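Local coordinates for cellulase (Xanthomonas axonopodis pv. citri, PDB 4W7W), which probably hydrolyses the beta-1,4-glucosidic bonds of cellulose as a glycoside hydrolase of family 5 and binds cello-oligosaccharide in its cleft, at residues K247-T252 and L283-K288; T191-W196 and A223-D228; G128-L133 and Q168-A173; A146-L151 and L182-G187. One frame throughout, in Å; residues are numbered along the deposited sequence. Where two conformers were deposited one is given.

Interaction 1 (K247-T252 and L283-K288)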
loop_
_atom_site.group_PDB
_atom_site.type_symbol
_atom_site.label_atom_id
_atom_site.label_comp_id
_atom_site.label_asym_id
_atom_site.label_seq_id
_atom_site.Cartn_x
_atom_site.Cartn_y
_atom_site.Cartn_z
ATOM N N LYS A 247 -2.922 9.621 -15.746
ATOM C CA LYS A 247 -3.883 8.961 -14.887
ATOM C C LYS A 247 -3.818 9.425 -13.442
ATOM O O LYS A 247 -4.771 9.193 -12.690
ATOM C CB LYS A 247 -3.710 7.446 -14.976
ATOM C CG LYS A 247 -4.035 6.854 -16.344
ATOM C CD LYS A 247 -5.416 7.222 -16.859
ATOM C CE LYS A 247 -5.626 6.736 -18.271
ATOM N NZ LYS A 247 -6.986 7.083 -18.780
ATOM N N LEU A 248 -2.746 10.102 -13.047
ATOM C CA LEU A 248 -2.658 10.684 -11.706
ATOM C C LEU A 248 -3.309 12.056 -11.588
ATOM O O LEU A 248 -3.548 12.512 -10.475
ATOM C CB LEU A 248 -1.195 10.809 -11.282
ATOM C CG LEU A 248 -0.398 9.499 -11.147
ATOM C CD1 LEU A 248 0.983 9.809 -10.616
ATOM C CD2 LEU A 248 -1.092 8.492 -10.242
ATOM N N GLN A 249 -3.598 12.723 -12.704
ATOM C CA GLN A 249 -4.008 14.127 -12.647
ATOM C C GLN A 249 -5.319 14.351 -11.897
ATOM O O GLN A 249 -5.416 15.284 -11.109
ATOM C CB GLN A 249 -4.113 14.751 -14.048
ATOM C CG GLN A 249 -2.769 14.959 -14.683
ATOM C CD GLN A 249 -2.844 15.832 -15.908
ATOM O OE1 GLN A 249 -3.777 16.632 -16.072
ATOM N NE2 GLN A 249 -1.858 15.721 -16.746
ATOM N N GLY A 250 -6.353 13.559 -12.189
ATOM C CA GLY A 250 -7.652 13.786 -11.556
ATOM C C GLY A 250 -7.632 13.597 -10.041
ATOM O O GLY A 250 -8.194 14.396 -9.293
ATOM N N PHE A 251 -6.937 12.545 -9.612
ATOM C CA PHE A 251 -6.727 12.274 -8.201
ATOM C C PHE A 251 -5.920 13.382 -7.546
ATOM O O PHE A 251 -6.278 13.841 -6.455
ATOM C CB PHE A 251 -6.060 10.904 -8.055
ATOM C CG PHE A 251 -5.722 10.525 -6.644
ATOM C CD1 PHE A 251 -6.708 10.188 -5.729
ATOM C CD2 PHE A 251 -4.406 10.495 -6.217
ATOM C CE1 PHE A 251 -6.371 9.819 -4.440
ATOM C CE2 PHE A 251 -4.071 10.132 -4.927
ATOM C CZ PHE A 251 -5.062 9.784 -4.045
ATOM N N THR A 252 -4.853 13.820 -8.211
ATOM C CA THR A 252 -4.033 14.903 -7.681
ATOM C C THR A 252 -4.876 16.160 -7.473
ATOM O O THR A 252 -4.788 16.828 -6.436
ATOM C CB THR A 252 -2.859 15.175 -8.636
ATOM O OG1 THR A 252 -2.050 13.999 -8.725
ATOM C CG2 THR A 252 -2.000 16.328 -8.186
ATOM N N LEU A 283 7.093 9.817 -11.967
ATOM C CA LEU A 283 7.904 10.212 -10.816
ATOM C C LEU A 283 8.148 11.719 -10.809
ATOM O O LEU A 283 8.060 12.370 -9.761
ATOM C CB LEU A 283 9.215 9.438 -10.829
ATOM C CG LEU A 283 9.097 7.928 -10.634
ATOM C CD1 LEU A 283 10.436 7.273 -10.857
ATOM C CD2 LEU A 283 8.595 7.590 -9.259
ATOM N N THR A 284 8.420 12.282 -11.986
ATOM C CA THR A 284 8.577 13.716 -12.134
ATOM C C THR A 284 7.274 14.448 -11.775
ATOM O O THR A 284 7.287 15.472 -11.070
ATOM C CB THR A 284 9.010 14.056 -13.566
ATOM O OG1 THR A 284 10.312 13.518 -13.782
ATOM C CG2 THR A 284 9.032 15.563 -13.793
ATOM N N TYR A 285 6.151 13.890 -12.221
ATOM C CA TYR A 285 4.850 14.496 -11.933
ATOM C C TYR A 285 4.582 14.556 -10.426
ATOM O O TYR A 285 4.142 15.583 -9.893
ATOM C CB TYR A 285 3.725 13.734 -12.646
ATOM C CG TYR A 285 2.373 14.332 -12.392
ATOM C CD1 TYR A 285 1.885 15.362 -13.181
ATOM C CD2 TYR A 285 1.573 13.895 -11.348
ATOM C CE1 TYR A 285 0.655 15.940 -12.937
ATOM C CE2 TYR A 285 0.351 14.489 -11.084
ATOM C CZ TYR A 285 -0.103 15.504 -11.884
ATOM O OH TYR A 285 -1.321 16.069 -11.603
ATOM N N MET A 286 4.862 13.466 -9.719
ATOM C CA MET A 286 4.628 13.479 -8.271
ATOM C C MET A 286 5.534 14.494 -7.573
ATOM O O MET A 286 5.083 15.184 -6.671
ATOM C CB MET A 286 4.746 12.076 -7.687
ATOM C CG MET A 286 3.559 11.203 -8.056
ATOM S SD MET A 286 3.588 9.565 -7.297
ATOM C CE MET A 286 4.825 8.782 -8.314
ATOM N N GLU A 287 6.800 14.598 -7.992
ATOM C CA GLU A 287 7.694 15.596 -7.402
ATOM C C GLU A 287 7.195 17.014 -7.648
ATOM O O GLU A 287 7.217 17.846 -6.751
ATOM C CB GLU A 287 9.128 15.449 -7.919
ATOM C CG GLU A 287 9.890 14.266 -7.320
ATOM C CD GLU A 287 11.374 14.509 -7.158
ATOM O OE1 GLU A 287 11.957 15.243 -7.985
ATOM O OE2 GLU A 287 11.971 13.935 -6.219
ATOM N N LYS A 288 6.719 17.267 -8.861
ATOM C CA LYS A 288 6.196 18.584 -9.223
ATOM C C LYS A 288 4.973 18.933 -8.380
ATOM O O LYS A 288 4.670 20.107 -8.141
ATOM C CB LYS A 288 5.834 18.607 -10.714
ATOM C CG LYS A 288 5.214 19.898 -11.241
ATOM C CD LYS A 288 6.162 21.076 -11.142
ATOM C CE LYS A 288 5.657 22.273 -11.937
ATOM N NZ LYS A 288 6.232 23.539 -11.413
HETATM O O HOH W 1 -4.146 17.973 -10.958
#

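Interaction 2 (T191-W196 and A223-D228). With BGC (beta-D-glucopyranose), chain C.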
loop_
_atom_site.group_PDB
_atom_site.type_symbol
_atom_site.label_atom_id
_atom_site.label_comp_id
_atom_site.label_asym_id
_atom_site.label_seq_id
_atom_site.Cartn_x
_atom_site.Cartn_y
_atom_site.Cartn_z
ATOM N N THR A 191 -8.787 0.940 -5.468
ATOM C CA THR A 191 -8.220 2.244 -5.184
ATOM C C THR A 191 -7.388 2.818 -6.331
ATOM O O THR A 191 -6.376 3.477 -6.140
ATOM C CB THR A 191 -7.535 2.251 -3.788
ATOM O OG1 THR A 191 -7.593 3.576 -3.282
ATOM C CG2 THR A 191 -6.105 1.677 -3.717
ATOM N N GLY A 192 -7.860 2.623 -7.553
ATOM C CA GLY A 192 -7.127 3.134 -8.704
ATOM C C GLY A 192 -7.139 4.650 -8.746
ATOM O O GLY A 192 -8.184 5.278 -8.614
ATOM N N ALA A 193 -5.988 5.265 -9.007
ATOM C CA ALA A 193 -5.986 6.718 -9.164
ATOM C C ALA A 193 -6.846 7.123 -10.352
ATOM O O ALA A 193 -7.609 8.078 -10.294
ATOM C CB ALA A 193 -4.578 7.253 -9.338
ATOM N N HIS A 194 -6.690 6.389 -11.443
ATOM C CA HIS A 194 -7.363 6.698 -12.697
ATOM C C HIS A 194 -8.881 6.814 -12.593
ATOM O O HIS A 194 -9.474 7.612 -13.307
ATOM C CB HIS A 194 -6.992 5.657 -13.773
ATOM C CG HIS A 194 -7.409 4.265 -13.426
ATOM N ND1 HIS A 194 -8.589 3.714 -13.872
ATOM C CD2 HIS A 194 -6.854 3.343 -12.596
ATOM C CE1 HIS A 194 -8.728 2.504 -13.364
ATOM N NE2 HIS A 194 -7.678 2.250 -12.600
ATOM N N SER A 195 -9.493 5.986 -11.746
ATOM C CA SER A 195 -10.935 5.873 -11.662
ATOM C C SER A 195 -11.507 6.585 -10.448
ATOM O O SER A 195 -12.700 6.433 -10.139
ATOM C CB SER A 195 -11.323 4.414 -11.623
ATOM O OG SER A 195 -10.643 3.799 -10.545
ATOM N N TRP A 196 -10.694 7.385 -9.764
ATOM C CA TRP A 196 -11.083 7.997 -8.499
ATOM C C TRP A 196 -12.384 8.788 -8.606
ATOM O O TRP A 196 -13.174 8.811 -7.652
ATOM C CB TRP A 196 -9.965 8.912 -8.008
ATOM C CG TRP A 196 -10.053 9.284 -6.574
ATOM C CD1 TRP A 196 -10.428 10.471 -6.050
ATOM C CD2 TRP A 196 -9.727 8.437 -5.469
ATOM N NE1 TRP A 196 -10.360 10.427 -4.689
ATOM C CE2 TRP A 196 -9.927 9.193 -4.298
ATOM C CE3 TRP A 196 -9.249 7.125 -5.357
ATOM C CZ2 TRP A 196 -9.661 8.691 -3.030
ATOM C CZ3 TRP A 196 -8.993 6.627 -4.102
ATOM C CH2 TRP A 196 -9.199 7.416 -2.951
ATOM N N ALA A 223 -3.728 5.621 -3.327
ATOM C CA ALA A 223 -4.157 5.211 -4.652
ATOM C C ALA A 223 -3.089 4.289 -5.234
ATOM O O ALA A 223 -1.931 4.327 -4.811
ATOM C CB ALA A 223 -4.380 6.405 -5.568
ATOM N N HIS A 224 -3.506 3.439 -6.169
ATOM C CA HIS A 224 -2.596 2.576 -6.922
ATOM C C HIS A 224 -2.725 2.921 -8.382
ATOM O O HIS A 224 -3.789 3.339 -8.828
ATOM C CB HIS A 224 -2.935 1.098 -6.739
ATOM C CG HIS A 224 -2.742 0.619 -5.334
ATOM N ND1 HIS A 224 -2.921 -0.694 -4.967
ATOM C CD2 HIS A 224 -2.374 1.283 -4.214
ATOM C CE1 HIS A 224 -2.692 -0.809 -3.667
ATOM N NE2 HIS A 224 -2.345 0.371 -3.193
ATOM N N GLN A 225 -1.654 2.749 -9.156
ATOM C CA GLN A 225 -1.743 3.029 -10.587
ATOM C C GLN A 225 -0.784 2.164 -11.377
ATOM O O GLN A 225 0.429 2.245 -11.236
ATOM C CB GLN A 225 -1.478 4.502 -10.904
ATOM C CG GLN A 225 -1.803 4.868 -12.344
ATOM C CD GLN A 225 -3.263 4.665 -12.650
ATOM O OE1 GLN A 225 -4.124 5.212 -11.971
ATOM N NE2 GLN A 225 -3.561 3.890 -13.683
ATOM N N TYR A 226 -1.376 1.356 -12.247
ATOM C CA TYR A 226 -0.648 0.561 -13.231
ATOM C C TYR A 226 -0.985 1.072 -14.629
ATOM O O TYR A 226 -1.967 1.794 -14.820
ATOM C CB TYR A 226 -1.002 -0.920 -13.049
ATOM C CG TYR A 226 -0.479 -1.488 -11.747
ATOM C CD1 TYR A 226 0.818 -1.958 -11.644
ATOM C CD2 TYR A 226 -1.282 -1.555 -10.607
ATOM C CE1 TYR A 226 1.305 -2.480 -10.454
ATOM C CE2 TYR A 226 -0.786 -2.076 -9.408
ATOM C CZ TYR A 226 0.514 -2.544 -9.342
ATOM O OH TYR A 226 1.056 -3.073 -8.199
ATOM N N LEU A 227 -0.138 0.736 -15.599
ATOM C CA LEU A 227 -0.155 1.434 -16.880
ATOM C C LEU A 227 -0.510 0.562 -18.076
ATOM O O LEU A 227 -0.421 1.019 -19.211
ATOM C CB LEU A 227 1.204 2.106 -17.128
ATOM C CG LEU A 227 1.695 3.158 -16.131
ATOM C CD1 LEU A 227 2.863 3.948 -16.681
ATOM C CD2 LEU A 227 0.586 4.057 -15.613
ATOM N N ASP A 228 -0.899 -0.679 -17.834
ATOM C CA ASP A 228 -1.444 -1.522 -18.892
ATOM C C ASP A 228 -2.917 -1.156 -19.194
ATOM O O ASP A 228 -3.472 -0.258 -18.562
ATOM C CB ASP A 228 -1.196 -3.023 -18.611
ATOM C CG ASP A 228 -1.797 -3.523 -17.314
ATOM O OD1 ASP A 228 -2.138 -2.712 -16.425
ATOM O OD2 ASP A 228 -1.879 -4.768 -17.181
HETATM C C2 BGC C . -6.588 -6.909 -10.358
HETATM C C3 BGC C . -5.818 -6.953 -9.046
HETATM C C4 BGC C . -4.716 -5.899 -9.020
HETATM C C5 BGC C . -5.292 -4.537 -9.387
HETATM C C6 BGC C . -4.205 -3.491 -9.552
HETATM C C1 BGC C . -7.080 -5.495 -10.597
HETATM O O2 BGC C . -7.716 -7.790 -10.331
HETATM O O3 BGC C . -5.241 -8.248 -8.882
HETATM O O4 BGC C . -4.066 -5.879 -7.748
HETATM O O5 BGC C . -5.970 -4.603 -10.640
HETATM O O6 BGC C . -4.763 -2.237 -9.959
#

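Interaction 3 (G128-L133 and Q168-A173)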
loop_
_atom_site.group_PDB
_atom_site.type_symbol
_atom_site.label_atom_id
_atom_site.label_comp_id
_atom_site.label_asym_id
_atom_site.label_seq_id
_atom_site.Cartn_x
_atom_site.Cartn_y
_atom_site.Cartn_z
ATOM N N GLY A 128 -17.353 -3.680 11.395
ATOM C CA GLY A 128 -16.765 -3.570 12.713
ATOM C C GLY A 128 -15.594 -4.508 12.927
ATOM O O GLY A 128 -14.733 -4.216 13.748
ATOM N N ALA A 129 -15.565 -5.636 12.216
ATOM C CA ALA A 129 -14.457 -6.582 12.395
ATOM C C ALA A 129 -13.144 -5.932 11.960
ATOM O O ALA A 129 -12.113 -6.143 12.592
ATOM C CB ALA A 129 -14.687 -7.886 11.646
ATOM N N LEU A 130 -13.173 -5.148 10.884
ATOM C CA LEU A 130 -11.959 -4.449 10.436
ATOM C C LEU A 130 -11.521 -3.401 11.447
ATOM O O LEU A 130 -10.329 -3.216 11.699
ATOM C CB LEU A 130 -12.181 -3.807 9.082
ATOM C CG LEU A 130 -10.965 -3.054 8.522
ATOM C CD1 LEU A 130 -9.778 -3.977 8.328
ATOM C CD2 LEU A 130 -11.340 -2.367 7.216
ATOM N N ALA A 131 -12.496 -2.732 12.067
ATOM C CA ALA A 131 -12.177 -1.748 13.104
ATOM C C ALA A 131 -11.505 -2.431 14.302
ATOM O O ALA A 131 -10.600 -1.871 14.907
ATOM C CB ALA A 131 -13.412 -0.961 13.511
ATOM N N ASP A 132 -11.960 -3.630 14.658
ATOM C CA ASP A 132 -11.337 -4.366 15.755
ATOM C C ASP A 132 -9.890 -4.734 15.442
ATOM O O ASP A 132 -8.998 -4.586 16.288
ATOM C CB ASP A 132 -12.137 -5.619 16.110
ATOM C CG ASP A 132 -11.515 -6.377 17.259
ATOM O OD1 ASP A 132 -11.706 -5.938 18.422
ATOM O OD2 ASP A 132 -10.848 -7.396 17.023
ATOM N N LEU A 133 -9.650 -5.209 14.223
ATOM C CA LEU A 133 -8.301 -5.516 13.789
ATOM C C LEU A 133 -7.406 -4.289 13.985
ATOM O O LEU A 133 -6.327 -4.373 14.587
ATOM C CB LEU A 133 -8.328 -5.977 12.332
ATOM C CG LEU A 133 -7.004 -6.272 11.621
ATOM C CD1 LEU A 133 -6.227 -5.024 11.219
ATOM C CD2 LEU A 133 -6.135 -7.229 12.431
ATOM N N GLN A 168 -14.236 4.891 7.796
ATOM C CA GLN A 168 -14.482 5.801 8.909
ATOM C C GLN A 168 -14.430 5.062 10.244
ATOM O O GLN A 168 -13.822 5.523 11.217
ATOM C CB GLN A 168 -15.829 6.509 8.760
ATOM C CG GLN A 168 -16.090 7.491 9.897
ATOM C CD GLN A 168 -15.115 8.643 9.888
ATOM O OE1 GLN A 168 -15.204 9.515 9.019
ATOM N NE2 GLN A 168 -14.163 8.639 10.814
ATOM N N GLY A 169 -15.108 3.927 10.307
ATOM C CA GLY A 169 -15.113 3.159 11.544
ATOM C C GLY A 169 -13.711 2.744 11.948
ATOM O O GLY A 169 -13.369 2.724 13.129
ATOM N N THR A 170 -12.893 2.422 10.968
ATOM C CA THR A 170 -11.531 2.012 11.232
ATOM C C THR A 170 -10.661 3.178 11.715
ATOM O O THR A 170 -9.899 3.037 12.675
ATOM C CB THR A 170 -10.971 1.387 9.958
ATOM O OG1 THR A 170 -11.743 0.232 9.621
ATOM C CG2 THR A 170 -9.551 0.943 10.158
ATOM N N ILE A 171 -10.764 4.324 11.050
ATOM C CA ILE A 171 -10.051 5.531 11.481
ATOM C C ILE A 171 -10.428 5.868 12.919
ATOM O O ILE A 171 -9.571 6.113 13.769
ATOM C CB ILE A 171 -10.364 6.700 10.538
ATOM C CG1 ILE A 171 -9.745 6.463 9.155
ATOM C CG2 ILE A 171 -9.900 8.013 11.125
ATOM C CD1 ILE A 171 -10.387 7.316 8.080
ATOM N N THR A 172 -11.716 5.853 13.209
ATOM C CA THR A 172 -12.204 6.167 14.541
ATOM C C THR A 172 -11.610 5.206 15.562
ATOM O O THR A 172 -11.162 5.624 16.635
ATOM C CB THR A 172 -13.734 6.168 14.547
ATOM O OG1 THR A 172 -14.158 7.260 13.727
ATOM C CG2 THR A 172 -14.308 6.274 15.952
ATOM N N ALA A 173 -11.642 3.917 15.249
ATOM C CA ALA A 173 -11.107 2.900 16.152
ATOM C C ALA A 173 -9.631 3.145 16.447
ATOM O O ALA A 173 -9.175 3.020 17.595
ATOM C CB ALA A 173 -11.326 1.510 15.591
#

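Interaction 4 (A146-L151 and L182-G187)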
loop_
_atom_site.group_PDB
_atom_site.type_symbol
_atom_site.label_atom_id
_atom_site.label_comp_id
_atom_site.label_asym_id
_atom_site.label_seq_id
_atom_site.Cartn_x
_atom_site.Cartn_y
_atom_site.Cartn_z
ATOM N N ALA A 146 7.755 5.312 13.441
ATOM C CA ALA A 146 8.090 4.748 12.152
ATOM C C ALA A 146 6.916 4.036 11.478
ATOM O O ALA A 146 7.011 3.745 10.282
ATOM C CB ALA A 146 9.256 3.780 12.291
ATOM N N VAL A 147 5.860 3.723 12.225
ATOM C CA VAL A 147 4.800 2.875 11.690
ATOM C C VAL A 147 3.674 3.695 11.079
ATOM O O VAL A 147 3.183 4.650 11.699
ATOM C CB VAL A 147 4.269 1.936 12.781
ATOM C CG1 VAL A 147 3.123 1.098 12.237
ATOM C CG2 VAL A 147 5.376 1.045 13.312
ATOM N N ILE A 148 3.282 3.295 9.870
ATOM C CA ILE A 148 2.179 3.884 9.123
ATOM C C ILE A 148 1.125 2.789 8.948
ATOM O O ILE A 148 1.471 1.624 8.687
ATOM C CB ILE A 148 2.692 4.398 7.755
ATOM C CG1 ILE A 148 3.709 5.526 7.954
ATOM C CG2 ILE A 148 1.548 4.839 6.876
ATOM C CD1 ILE A 148 4.503 5.868 6.717
ATOM N N PHE A 149 -0.155 3.149 9.110
ATOM C CA PHE A 149 -1.232 2.151 9.064
ATOM C C PHE A 149 -1.889 2.151 7.675
ATOM O O PHE A 149 -2.618 3.074 7.329
ATOM C CB PHE A 149 -2.273 2.437 10.136
ATOM C CG PHE A 149 -1.733 2.444 11.543
ATOM C CD1 PHE A 149 -0.702 1.623 11.962
ATOM C CD2 PHE A 149 -2.321 3.255 12.487
ATOM C CE1 PHE A 149 -0.275 1.636 13.281
ATOM C CE2 PHE A 149 -1.890 3.269 13.813
ATOM C CZ PHE A 149 -0.878 2.440 14.209
ATOM N N GLY A 150 -1.627 1.105 6.894
ATOM C CA GLY A 150 -2.249 0.933 5.575
ATOM C C GLY A 150 -3.518 0.119 5.704
ATOM O O GLY A 150 -3.497 -1.117 5.672
ATOM N N LEU A 151 -4.636 0.813 5.869
ATOM C CA LEU A 151 -5.885 0.167 6.288
ATOM C C LEU A 151 -6.300 -1.066 5.505
ATOM O O LEU A 151 -6.788 -2.026 6.089
ATOM C CB LEU A 151 -7.038 1.159 6.252
ATOM C CG LEU A 151 -6.894 2.390 7.142
ATOM C CD1 LEU A 151 -8.212 3.146 7.147
ATOM C CD2 LEU A 151 -6.432 2.008 8.550
ATOM N N LEU A 182 0.283 8.080 11.004
ATOM C CA LEU A 182 -0.300 8.316 9.694
ATOM C C LEU A 182 -1.155 7.115 9.306
ATOM O O LEU A 182 -0.710 5.960 9.433
ATOM C CB LEU A 182 0.826 8.520 8.670
ATOM C CG LEU A 182 0.370 8.730 7.220
ATOM C CD1 LEU A 182 -0.485 9.971 7.022
ATOM C CD2 LEU A 182 1.581 8.782 6.320
ATOM N N ILE A 183 -2.366 7.394 8.826
ATOM C CA ILE A 183 -3.272 6.385 8.301
ATOM C C ILE A 183 -3.370 6.608 6.791
ATOM O O ILE A 183 -3.671 7.720 6.340
ATOM C CB ILE A 183 -4.681 6.501 8.928
ATOM C CG1 ILE A 183 -4.629 6.206 10.417
ATOM C CG2 ILE A 183 -5.636 5.547 8.229
ATOM C CD1 ILE A 183 -5.912 6.574 11.136
ATOM N N LEU A 184 -3.151 5.540 6.030
ATOM C CA LEU A 184 -3.357 5.535 4.582
ATOM C C LEU A 184 -4.718 4.898 4.299
ATOM O O LEU A 184 -4.945 3.729 4.614
ATOM C CB LEU A 184 -2.266 4.759 3.852
ATOM C CG LEU A 184 -0.848 5.273 4.091
ATOM C CD1 LEU A 184 0.123 4.447 3.266
ATOM C CD2 LEU A 184 -0.714 6.750 3.776
ATOM N N VAL A 185 -5.604 5.689 3.699
ATOM C CA VAL A 185 -7.002 5.325 3.449
ATOM C C VAL A 185 -7.203 5.099 1.959
ATOM O O VAL A 185 -6.981 6.009 1.178
ATOM C CB VAL A 185 -7.969 6.470 3.853
ATOM C CG1 VAL A 185 -9.419 6.050 3.652
ATOM C CG2 VAL A 185 -7.733 6.879 5.284
ATOM N N PRO A 186 -7.638 3.899 1.557
ATOM C CA PRO A 186 -7.926 3.662 0.155
ATOM C C PRO A 186 -9.392 3.938 -0.155
ATOM O O PRO A 186 -10.215 4.088 0.754
ATOM C CB PRO A 186 -7.656 2.172 0.032
ATOM C CG PRO A 186 -8.180 1.623 1.328
ATOM C CD PRO A 186 -7.846 2.679 2.364
ATOM N N GLY A 187 -9.704 3.951 -1.451
ATOM C CA GLY A 187 -11.067 3.837 -1.927
ATOM C C GLY A 187 -11.388 2.418 -2.347
ATOM O O GLY A 187 -10.574 1.507 -2.191
HETATM O O HOH W 2 3.076 7.380 11.253
#

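Interaction 1 (K247-T252 and L283-K288)
Y285 reaches across from one helix to the other and ends against L248, Q249 and T252. T252 meets the ring at its edge and in its plane, OG1 lying 3.4 Å from CE2 of Y285. CB of L248 stands oblique to the same corner, 4.0 Å from CE2 of Y285. The aliphatic CG of Q249 reaches the far end of the ring, 3.6 Å from OH of Y285, with its chain running roughly at right angles to the tyrosine. A smaller apolar touch accompanies this one: CD1 of L248 lies 3.9 Å from CG of M286.

The reach depends on rotation about the CA-CB bond of Y285, which sets CG trans to the backbone N (chi1 -179°). With the local helix axes 11.1 Å apart, a long side chain is needed to bring the two into contact. In the second shell, OG1 of T252 donates to O of L248 at 2.7 Å, approaching 48° out of the carbonyl plane. That oxygen also accepts a bond from the backbone N of T252, while OG1 is further bonded to W293, so its rotation is well defined. One water sits 3.0 Å from O of Q249, to which it donates, and only weakly meets OH of Y285. The amide of Q249 turns to Q245 instead.

Inward, L248 and M286 both rest on L264 and W293 of the barrel strands. Two helices running nearly parallel, 20° apart, over a parallel sheet are characteristic of the outer helical layer of the (β/α)8 barrel; these are consecutive helices in it.

Interaction 2 (T191-W196 and A223-D228)
T191 and A193 flank a short backbone bridge between the loop and H224 on the strand. N of H224 donates to O of T191, and N of A193 donates to O of H224, both at 2.9 Å.

The third hydrogen bond uses a side chain: N of H194 reaches OE1 of Q225 at 2.9 Å, in the plane of the amide carbonyl but bent at hydrogen (135°). A bend in the glutamine chain at chi2 (62°) folds its amide back toward the loop, and NE2 of Q225 holds it there by donating to O of Y226 at 2.9 Å. OE1 of Q225 also lies at the edge of the H194 imidazole, whose plane stands 80° from the amide.

This loop follows strand 183-186 at the C-terminal, substrate-binding end of the (β/α)8 barrel, and H194 and Y226 both line the glycan pocket.

Of the apolar contacts, one is CH-pi: the methyl CG2 of T191 sits over the H224 ring, 3.9 Å from its centroid; the imidazole nitrogens meanwhile bond to E154 and E222. CB of A193 packs 3.9 Å from CB of A223.

The sugar meets the Y226 ring by van der Waals contact, its O6 lying 3.6 Å from CD2 of Y226.

Interaction 3 (G128-L133 and Q168-A173)
Around A131 and T170 the two helices come close, their CA atoms 4.2 Å apart and the local axes 8.2 Å apart at closest approach. They run in the same general direction, crossing at -28°. Such a close approach is possible because small residues face each other: A131 on one helix, G169 and A173 on the other.

CB of A131 is the main point of contact. It stands 3.7 Å from the carbonyl O of G169 and 3.8 Å from CB of A173, thus touching two successive turns of the opposing helix. In return, CB of A173 rests 3.5 Å from O of A131, so each methyl packs against a main-chain oxygen. These helices are consecutive in the outer layer of the (β/α)8 barrel, one leading into strand 147-150 and the other following it.

On the side facing the sheet, the leucine takes over. With CG trans to the backbone N (chi1 -180°), L130 places CG 3.6 Å from OG1 of T170, though in only one of two threonine conformers, so this contact is less certain. That hydroxyl is bonded to O of A166 in its own helix. L130 continues inward onto L109 of strand 104-109, and also touches W72 and M152.

Interaction 4 (A146-L151 and L182-G187)
O of F149 accepts a hydrogen bond from N of L184 at 2.8 Å, the shortest bond across the pair. CA of I183 adds a CA-H...O contact to the same oxygen. Two further backbone bonds continue the ladder: N of F149 donates to O of L182 at 2.9 Å, and N of L151 donates to O of L184 at 3.2 Å. Where the ladder begins, a water replaces a direct bond, donating to O of V147 at 2.8 Å and accepting a bond from N of L182.

The side chains sort onto two faces. On that of L184, CG2 of I148 is the touching branch: it reaches CG of L184 at 3.7 Å and CD2 of L182 at 4.0 Å, and the side chains of I148 and L182 run alongside each other in one direction. CG2 of this isoleucine is trans to the backbone N (chi1 -64°, measured to CG1), which turns it toward the neighbouring strand. I106 also meets both I148 and L184.

On the face of F149 and I183, CG of L151 lies 3.6 Å from CG2 of I183. The F149 ring turns its edge to CG1 of I183, more loosely, at 4.3 Å. Helix 160-176 covers this face, I174 touching F149 and L151.

Strands parallel in direction, bridged at F149 with I183 and G150 with L184, and joined through that helix form the classic beta-alpha-beta crossover, one unit of the closed eight-stranded parallel barrel of a family 5 hydrolase.

How the interactions relate
Interaction 4 lies deepest, its centre about 8 Å from that of the chain; interactions 1 and 2 are buried further out, at about 17 and 12 Å, and interaction 3, about 18 Å out, is partly buried. Chemistry follows place: direct hydrogen bonds link the segments in interactions 2 and 4, whereas the helix pairs rely on packing, through one long tyrosine in interaction 1 and small residues in interaction 3. Helix 160-176, which carries one side of interaction 3, connects the two strands of interaction 4. Interactions 1 and 2 adjoin where F251 CD1 approaches W196 CD2 at 3.5 Å, and T191 of interaction 2 packs on P186 of interaction 4.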